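Local coordinates for PTS system, nitrogen regulatory IIA protein (Neisseria meningitidis, PDB 2A0J) that probably takes part in phosphoryl transfer by the phosphotransferase system, through a phosphorylated histidine, as a regulator linked to nitrogen metabolism, at residues A[79-83]-A[133-137]; A[68-74]-A[104-108]; A[21-26]-A[87-91]. All blocks are in the same frame, centred on the assembly; numbering follows the deposited sequence.

Contact 1: A[79-83]-A[133-137]; sequences AFIRT and LMTVS
Strand 77-83, extended throughout residues 79-83, meets the end of helix 127-135 and the turn that follows it. The nearest CA atoms are those of Arg82 and Met134, 7.5 Å apart. The CA-to-CB bond of Phe80 points toward the helix and, with chi1 in t, Phe80 CZ lies 4.2 Å from Leu133 CD2. Ile81 is out of reach of residues 133-137. Arg82 carries most of the contact: with chi1 near -131°, chi2 near -115° and chi3 in m, its side chain reaches across to two carbonyls. Arg82 NH1 donates to Leu133 O at 2.6 Å and weakly to Val136 O at 3.4 Å, while Arg82 NH2 donates to Val136 O at 3.2 Å. Met134 O lies over one face of the guanidinium, and Met134 SD is 4.2 Å from Arg82 CD. Arg82 NE bonds to Leu15 O of strand 13-17. This arginine thus joins two strands to the C-terminal, dipole-negative end of a helix, its charge meeting main-chain oxygens rather than an acidic side chain.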
loop_
_atom_site.group_PDB
_atom_site.type_symbol
_atom_site.label_atom_id
_atom_site.label_comp_id
_atom_site.label_asym_id
_atom_site.label_seq_id
_atom_site.Cartn_x
_atom_site.Cartn_y
_atom_site.Cartn_z
ATOM N N ALA A 79 -3.202 -2.375 -3.283
ATOM C CA ALA A 79 -3.183 -3.604 -2.502
ATOM C C ALA A 79 -3.009 -3.239 -1.039
ATOM O O ALA A 79 -2.595 -2.124 -0.714
ATOM C CB ALA A 79 -2.038 -4.504 -2.950
ATOM N N PHE A 80 -3.333 -4.175 -0.155
ATOM C CA PHE A 80 -3.180 -3.928 1.267
ATOM C C PHE A 80 -2.497 -5.129 1.905
ATOM O O PHE A 80 -2.862 -6.272 1.624
ATOM C CB PHE A 80 -4.540 -3.694 1.928
ATOM C CG PHE A 80 -4.439 -3.276 3.361
ATOM C CD1 PHE A 80 -4.064 -1.975 3.690
ATOM C CD2 PHE A 80 -4.658 -4.193 4.386
ATOM C CE1 PHE A 80 -3.903 -1.591 5.022
ATOM C CE2 PHE A 80 -4.500 -3.818 5.723
ATOM C CZ PHE A 80 -4.120 -2.511 6.041
ATOM N N ILE A 81 -1.510 -4.864 2.759
ATOM C CA ILE A 81 -0.772 -5.926 3.439
ATOM C C ILE A 81 -0.675 -5.761 4.951
ATOM O O ILE A 81 -0.330 -4.690 5.448
ATOM C CB ILE A 81 0.671 -6.038 2.925
ATOM C CG1 ILE A 81 0.680 -6.340 1.429
ATOM C CG2 ILE A 81 1.408 -7.120 3.712
ATOM C CD1 ILE A 81 2.081 -6.530 0.854
ATOM N N ARG A 82 -0.973 -6.844 5.666
ATOM C CA ARG A 82 -0.894 -6.888 7.127
ATOM C C ARG A 82 0.208 -7.906 7.417
ATOM O O ARG A 82 0.064 -9.095 7.115
ATOM C CB ARG A 82 -2.216 -7.369 7.734
ATOM C CG ARG A 82 -2.751 -6.506 8.873
ATOM C CD ARG A 82 -2.768 -7.245 10.194
ATOM N NE ARG A 82 -3.524 -8.495 10.111
ATOM C CZ ARG A 82 -4.837 -8.603 10.274
ATOM N NH1 ARG A 82 -5.573 -7.539 10.539
ATOM N NH2 ARG A 82 -5.412 -9.786 10.172
ATOM N N THR A 83 1.313 -7.428 7.982
ATOM C CA THR A 83 2.455 -8.280 8.285
ATOM C C THR A 83 2.279 -9.087 9.574
ATOM O O THR A 83 1.629 -8.640 10.517
ATOM C CB THR A 83 3.752 -7.428 8.372
ATOM O OG1 THR A 83 3.579 -6.377 9.336
ATOM C CG2 THR A 83 4.074 -6.800 7.003
ATOM N N LEU A 133 -7.787 -2.440 11.998
ATOM C CA LEU A 133 -7.035 -3.047 10.903
ATOM C C LEU A 133 -6.031 -4.072 11.416
ATOM O O LEU A 133 -5.595 -4.948 10.667
ATOM C CB LEU A 133 -6.321 -1.968 10.075
ATOM C CG LEU A 133 -7.263 -1.128 9.196
ATOM C CD1 LEU A 133 -6.568 0.121 8.717
ATOM C CD2 LEU A 133 -7.744 -1.958 8.016
ATOM N N MET A 134 -5.668 -3.967 12.692
ATOM C CA MET A 134 -4.730 -4.907 13.290
ATOM C C MET A 134 -5.406 -6.138 13.902
ATOM O O MET A 134 -4.726 -7.123 14.199
ATOM C CB MET A 134 -3.887 -4.225 14.383
ATOM C CG MET A 134 -2.806 -3.285 13.875
ATOM S SD MET A 134 -1.626 -4.052 12.748
ATOM C CE MET A 134 -0.606 -4.936 13.868
ATOM N N THR A 135 -6.725 -6.100 14.092
ATOM C CA THR A 135 -7.410 -7.244 14.703
ATOM C C THR A 135 -8.443 -7.999 13.864
ATOM O O THR A 135 -8.603 -9.206 14.036
ATOM C CB THR A 135 -8.085 -6.850 16.049
ATOM O OG1 THR A 135 -9.086 -5.846 15.824
ATOM C CG2 THR A 135 -7.040 -6.319 17.028
ATOM N N VAL A 136 -9.135 -7.304 12.964
ATOM C CA VAL A 136 -10.149 -7.946 12.129
ATOM C C VAL A 136 -9.627 -9.232 11.490
ATOM O O VAL A 136 -8.471 -9.312 11.082
ATOM C CB VAL A 136 -10.674 -6.982 11.042
ATOM C CG1 VAL A 136 -11.354 -5.800 11.708
ATOM C CG2 VAL A 136 -9.535 -6.509 10.147
ATOM N N SER A 137 -10.492 -10.239 11.409
ATOM C CA SER A 137 -10.112 -11.540 10.870
ATOM C C SER A 137 -10.221 -11.719 9.356
ATOM O O SER A 137 -9.398 -12.408 8.751
ATOM C CB SER A 137 -10.932 -12.635 11.560
ATOM O OG SER A 137 -10.850 -12.520 12.970
#

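Contact 2: A[68-74]-A[104-108]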
loop_
_atom_site.group_PDB
_atom_site.type_symbol
_atom_site.label_atom_id
_atom_site.label_comp_id
_atom_site.label_asym_id
_atom_site.label_seq_id
_atom_site.Cartn_x
_atom_site.Cartn_y
_atom_site.Cartn_z
ATOM N N GLY A 68 3.657 4.648 -6.682
ATOM C CA GLY A 68 4.433 4.968 -7.869
ATOM C C GLY A 68 3.581 5.204 -9.107
ATOM O O GLY A 68 2.450 4.730 -9.200
ATOM N N ARG A 69 4.128 5.945 -10.065
ATOM C CA ARG A 69 3.414 6.254 -11.292
ATOM C C ARG A 69 4.183 5.697 -12.490
ATOM O O ARG A 69 5.378 5.425 -12.401
ATOM C CB ARG A 69 3.258 7.772 -11.440
ATOM C CG ARG A 69 2.898 8.501 -10.147
ATOM C CD ARG A 69 2.779 10.011 -10.351
ATOM N NE ARG A 69 2.997 10.757 -9.110
ATOM C CZ ARG A 69 2.170 10.770 -8.065
ATOM N NH1 ARG A 69 1.039 10.076 -8.085
ATOM N NH2 ARG A 69 2.479 11.480 -6.987
ATOM N N HIS A 70 3.497 5.521 -13.612
ATOM C CA HIS A 70 4.161 5.019 -14.796
ATOM C C HIS A 70 3.276 5.139 -16.035
ATOM O O HIS A 70 2.094 4.808 -16.002
ATOM C CB HIS A 70 4.586 3.564 -14.587
ATOM C CG HIS A 70 5.550 3.073 -15.622
ATOM N ND1 HIS A 70 6.913 3.079 -15.427
ATOM C CD2 HIS A 70 5.350 2.614 -16.881
ATOM C CE1 HIS A 70 7.512 2.645 -16.522
ATOM N NE2 HIS A 70 6.586 2.357 -17.419
ATOM N N ALA A 71 3.867 5.615 -17.127
ATOM C CA ALA A 71 3.157 5.792 -18.390
ATOM C C ALA A 71 2.414 4.529 -18.838
ATOM O O ALA A 71 1.389 4.614 -19.520
ATOM C CB ALA A 71 4.140 6.242 -19.473
ATOM N N GLY A 72 2.930 3.365 -18.451
ATOM C CA GLY A 72 2.302 2.105 -18.820
ATOM C C GLY A 72 1.036 1.747 -18.049
ATOM O O GLY A 72 0.318 0.830 -18.440
ATOM N N VAL A 73 0.761 2.452 -16.957
ATOM C CA VAL A 73 -0.434 2.193 -16.151
ATOM C C VAL A 73 -1.562 3.119 -16.619
ATOM O O VAL A 73 -1.390 4.331 -16.673
ATOM C CB VAL A 73 -0.144 2.420 -14.635
ATOM C CG1 VAL A 73 -1.372 2.066 -13.787
ATOM C CG2 VAL A 73 1.045 1.565 -14.210
ATOM N N LYS A 74 -2.707 2.539 -16.971
ATOM C CA LYS A 74 -3.839 3.321 -17.454
ATOM C C LYS A 74 -4.990 3.408 -16.464
ATOM O O LYS A 74 -5.932 4.177 -16.656
ATOM C CB LYS A 74 -4.343 2.763 -18.789
ATOM C CG LYS A 74 -3.320 2.883 -19.912
ATOM C CD LYS A 74 -2.780 4.308 -19.998
ATOM C CE LYS A 74 -1.619 4.425 -20.971
ATOM N NZ LYS A 74 -0.995 5.776 -20.901
ATOM N N LEU A 104 -0.501 2.109 -7.283
ATOM C CA LEU A 104 0.154 2.323 -8.579
ATOM C C LEU A 104 -0.809 3.160 -9.434
ATOM O O LEU A 104 -1.927 2.729 -9.729
ATOM C CB LEU A 104 0.421 0.995 -9.285
ATOM C CG LEU A 104 1.862 0.601 -9.593
ATOM C CD1 LEU A 104 1.818 -0.550 -10.597
ATOM C CD2 LEU A 104 2.655 1.779 -10.165
ATOM N N VAL A 105 -0.378 4.348 -9.846
ATOM C CA VAL A 105 -1.249 5.212 -10.628
ATOM C C VAL A 105 -0.744 5.577 -12.020
ATOM O O VAL A 105 0.461 5.606 -12.276
ATOM C CB VAL A 105 -1.538 6.525 -9.854
ATOM C CG1 VAL A 105 -2.218 6.203 -8.536
ATOM C CG2 VAL A 105 -0.241 7.294 -9.595
ATOM N N PRO A 106 -1.671 5.827 -12.956
ATOM C CA PRO A 106 -1.238 6.199 -14.307
ATOM C C PRO A 106 -0.619 7.595 -14.238
ATOM O O PRO A 106 -0.786 8.303 -13.245
ATOM C CB PRO A 106 -2.542 6.169 -15.114
ATOM C CG PRO A 106 -3.604 6.438 -14.083
ATOM C CD PRO A 106 -3.129 5.623 -12.906
ATOM N N GLU A 107 0.104 7.992 -15.275
ATOM C CA GLU A 107 0.713 9.310 -15.279
ATOM C C GLU A 107 -0.202 10.278 -16.029
ATOM O O GLU A 107 0.008 10.531 -17.214
ATOM C CB GLU A 107 2.082 9.249 -15.959
ATOM C CG GLU A 107 3.087 10.261 -15.428
ATOM C CD GLU A 107 4.319 10.380 -16.304
ATOM O OE1 GLU A 107 5.311 10.989 -15.853
ATOM O OE2 GLU A 107 4.293 9.877 -17.449
ATOM N N ASN A 108 -1.218 10.813 -15.348
ATOM C CA ASN A 108 -2.147 11.740 -15.991
ATOM C C ASN A 108 -3.027 12.609 -15.080
ATOM O O ASN A 108 -2.942 13.839 -15.131
ATOM C CB ASN A 108 -3.038 10.972 -16.971
ATOM C CG ASN A 108 -3.748 9.796 -16.324
ATOM O OD1 ASN A 108 -4.541 9.962 -15.397
ATOM N ND2 ASN A 108 -3.467 8.595 -16.815
#
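Val73 points its side chain at the other segment, CG1 lying 4.1 Å from Pro106 CD and CG2 4.3 Å from Leu104 CD1. It can do so because the chain reverses just beyond strand 63-70: a type I turn from His70 to Val73, closed by Val73 N to His70 O at 2.9 Å, brings the valine back over the end of strand 97-106. Lys74 NZ donates to Ala71 O at 3.0 Å, across the same turn. Before the turn the two strands run parallel, their short axes 4.8 Å apart at 35°, with Gly68 paired to Leu104 and Arg69 to Val105. Val105 N donates to Gly68 O at 2.9 Å; the next bond, His70 N to Val105 O at 3.3 Å, is weak, so the ladder loosens as the turn begins. Leu104 bends its CD2 to within 3.1 Å of Gly68 O, and on the sheet face of Leu104 helix 41-52 supplies Val44 and Cys47. On the other face Arg69 CG packs against Val105 CG2 at 3.4 Å, and Val105 also touches His113 of helix 110-124. This is a parallel edge pair in a mixed four-stranded sheet with helices on both faces, the alpha/beta arrangement of the type 2 EIIA family, whose phosphorylated histidine probably lies on strand 63-70 beside this pair.

Contact 3: A[21-26]-A[87-91]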
loop_
_atom_site.group_PDB
_atom_site.type_symbol
_atom_site.label_atom_id
_atom_site.label_comp_id
_atom_site.label_asym_id
_atom_site.label_seq_id
_atom_site.Cartn_x
_atom_site.Cartn_y
_atom_site.Cartn_z
ATOM N N SER A 21 12.209 -8.342 5.253
ATOM C CA SER A 21 12.735 -7.032 4.902
ATOM C C SER A 21 11.775 -6.206 4.062
ATOM O O SER A 21 10.807 -6.729 3.501
ATOM C CB SER A 21 14.058 -7.177 4.156
ATOM O OG SER A 21 13.873 -7.863 2.931
ATOM N N LYS A 22 12.065 -4.908 3.996
ATOM C CA LYS A 22 11.283 -3.940 3.233
ATOM C C LYS A 22 11.477 -4.235 1.745
ATOM O O LYS A 22 10.605 -3.969 0.921
ATOM C CB LYS A 22 11.769 -2.530 3.569
ATOM C CG LYS A 22 10.906 -1.400 3.045
ATOM C CD LYS A 22 11.528 -0.076 3.444
ATOM C CE LYS A 22 10.677 1.101 3.034
ATOM N NZ LYS A 22 11.287 2.386 3.485
ATOM N N LYS A 23 12.639 -4.787 1.421
ATOM C CA LYS A 23 12.982 -5.161 0.055
ATOM C C LYS A 23 12.078 -6.334 -0.324
ATOM O O LYS A 23 11.517 -6.383 -1.424
ATOM C CB LYS A 23 14.454 -5.585 0.006
ATOM C CG LYS A 23 14.914 -6.257 -1.272
ATOM C CD LYS A 23 15.551 -5.264 -2.226
ATOM C CE LYS A 23 16.176 -5.972 -3.419
ATOM N NZ LYS A 23 17.249 -6.921 -3.005
ATOM N N ARG A 24 11.928 -7.262 0.616
ATOM C CA ARG A 24 11.105 -8.452 0.426
ATOM C C ARG A 24 9.654 -8.027 0.231
ATOM O O ARG A 24 8.982 -8.461 -0.705
ATOM C CB ARG A 24 11.231 -9.358 1.655
ATOM C CG ARG A 24 10.956 -10.835 1.413
ATOM C CD ARG A 24 9.558 -11.080 0.873
ATOM N NE ARG A 24 9.596 -11.668 -0.464
ATOM C CZ ARG A 24 9.998 -12.907 -0.729
ATOM N NH1 ARG A 24 10.394 -13.706 0.255
ATOM N NH2 ARG A 24 10.013 -13.345 -1.981
ATOM N N LEU A 25 9.181 -7.171 1.128
ATOM C CA LEU A 25 7.823 -6.660 1.079
ATOM C C LEU A 25 7.534 -6.022 -0.293
ATOM O O LEU A 25 6.463 -6.222 -0.878
ATOM C CB LEU A 25 7.648 -5.630 2.200
ATOM C CG LEU A 25 6.284 -5.004 2.495
ATOM C CD1 LEU A 25 5.280 -6.076 2.878
ATOM C CD2 LEU A 25 6.437 -4.001 3.629
ATOM N N PHE A 26 8.494 -5.256 -0.806
ATOM C CA PHE A 26 8.318 -4.599 -2.100
ATOM C C PHE A 26 8.311 -5.595 -3.260
ATOM O O PHE A 26 7.621 -5.387 -4.259
ATOM C CB PHE A 26 9.405 -3.532 -2.320
ATOM C CG PHE A 26 9.040 -2.166 -1.786
ATOM C CD1 PHE A 26 8.840 -1.960 -0.427
ATOM C CD2 PHE A 26 8.892 -1.085 -2.646
ATOM C CE1 PHE A 26 8.498 -0.698 0.065
ATOM C CE2 PHE A 26 8.550 0.180 -2.163
ATOM C CZ PHE A 26 8.353 0.373 -0.809
ATOM N N VAL A 87 7.800 -4.525 10.386
ATOM C CA VAL A 87 8.958 -4.437 9.499
ATOM C C VAL A 87 9.612 -3.065 9.568
ATOM O O VAL A 87 8.923 -2.045 9.530
ATOM C CB VAL A 87 8.545 -4.728 8.027
ATOM C CG1 VAL A 87 9.616 -4.246 7.059
ATOM C CG2 VAL A 87 8.315 -6.214 7.845
ATOM N N GLY A 88 10.939 -3.051 9.689
ATOM C CA GLY A 88 11.678 -1.795 9.742
ATOM C C GLY A 88 11.445 -1.083 8.428
ATOM O O GLY A 88 11.898 -1.542 7.384
ATOM N N PHE A 89 10.734 0.036 8.480
ATOM C CA PHE A 89 10.386 0.788 7.281
ATOM C C PHE A 89 11.099 2.126 7.166
ATOM O O PHE A 89 10.777 2.921 6.282
ATOM C CB PHE A 89 8.878 1.043 7.267
ATOM C CG PHE A 89 8.242 0.871 5.922
ATOM C CD1 PHE A 89 7.984 -0.402 5.418
ATOM C CD2 PHE A 89 7.899 1.983 5.151
ATOM C CE1 PHE A 89 7.390 -0.566 4.157
ATOM C CE2 PHE A 89 7.309 1.833 3.888
ATOM C CZ PHE A 89 7.053 0.561 3.391
ATOM N N ASP A 90 12.054 2.386 8.052
ATOM C CA ASP A 90 12.778 3.648 8.023
ATOM C C ASP A 90 11.772 4.790 8.195
ATOM O O ASP A 90 11.990 5.906 7.727
ATOM C CB ASP A 90 13.534 3.793 6.695
ATOM C CG ASP A 90 14.355 2.546 6.344
ATOM O OD1 ASP A 90 13.789 1.583 5.775
ATOM O OD2 ASP A 90 15.568 2.520 6.651
ATOM N N ALA A 91 10.671 4.487 8.881
ATOM C CA ALA A 91 9.594 5.441 9.139
ATOM C C ALA A 91 10.030 6.740 9.821
ATOM O O ALA A 91 11.076 6.795 10.473
ATOM C CB ALA A 91 8.509 4.771 9.967
#
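This is a helix-to-loop contact, part polar and part aromatic, in which the first turn of helix 22-33 meets the loop after strand 86-87. Ser21 is the N-cap of that helix, its OG accepting from Arg24 N at 3.1 Å. Just behind it, Lys22 extends fully, all four chi angles in t, across the ring of Phe89: its CE stands 3.5 Å from the ring centroid and 8° off the normal, a CH-pi contact, and its NZ 4.2 Å from the centroid, a cation-pi contact. Beyond the ring, Lys22 NZ donates to Phe89 O at 2.9 Å and, weakly, to Asp90 OD1 at 3.5 Å as part of a salt bridge. The stronger polar partner of Lys22 is Glu52 of helix 41-52, with which it forms a second salt bridge. Leu25 CD2 meets the edge of the Phe89 ring at CE1, 3.6 Å away, and Phe26 CE1 comes within 3.8 Å of Phe89 CZ. Val87 CG1 approaches Lys22 N at 4.0 Å. An aromatic face, a carbonyl and two carboxylates together hold the ammonium of Lys22 at the start of the helix, while its aliphatic stem packs on the ring.

Contacts 1 and 2 lie on opposite sides of the chain's centre, 26 Å apart between centres, yet are joined through the sheet, since strands 77-83 and 97-106 are neighbours in it. Contact 3 is nearer to contact 1, with centres 16 Å apart, and touches it: Ile81 CD1 packs on Leu25 CD1 at 3.8 Å, on the side of strand 77-83 away from residues 133-137. Contacts 2 and 3 have centres 23 Å apart and nearest atoms about 8 Å apart. All three pairs of contacts cross along the chain. Strand 63-70, whose end forms contact 2, probably carries the family's phosphorylated histidine, and Phe89 of contact 3 also touches it.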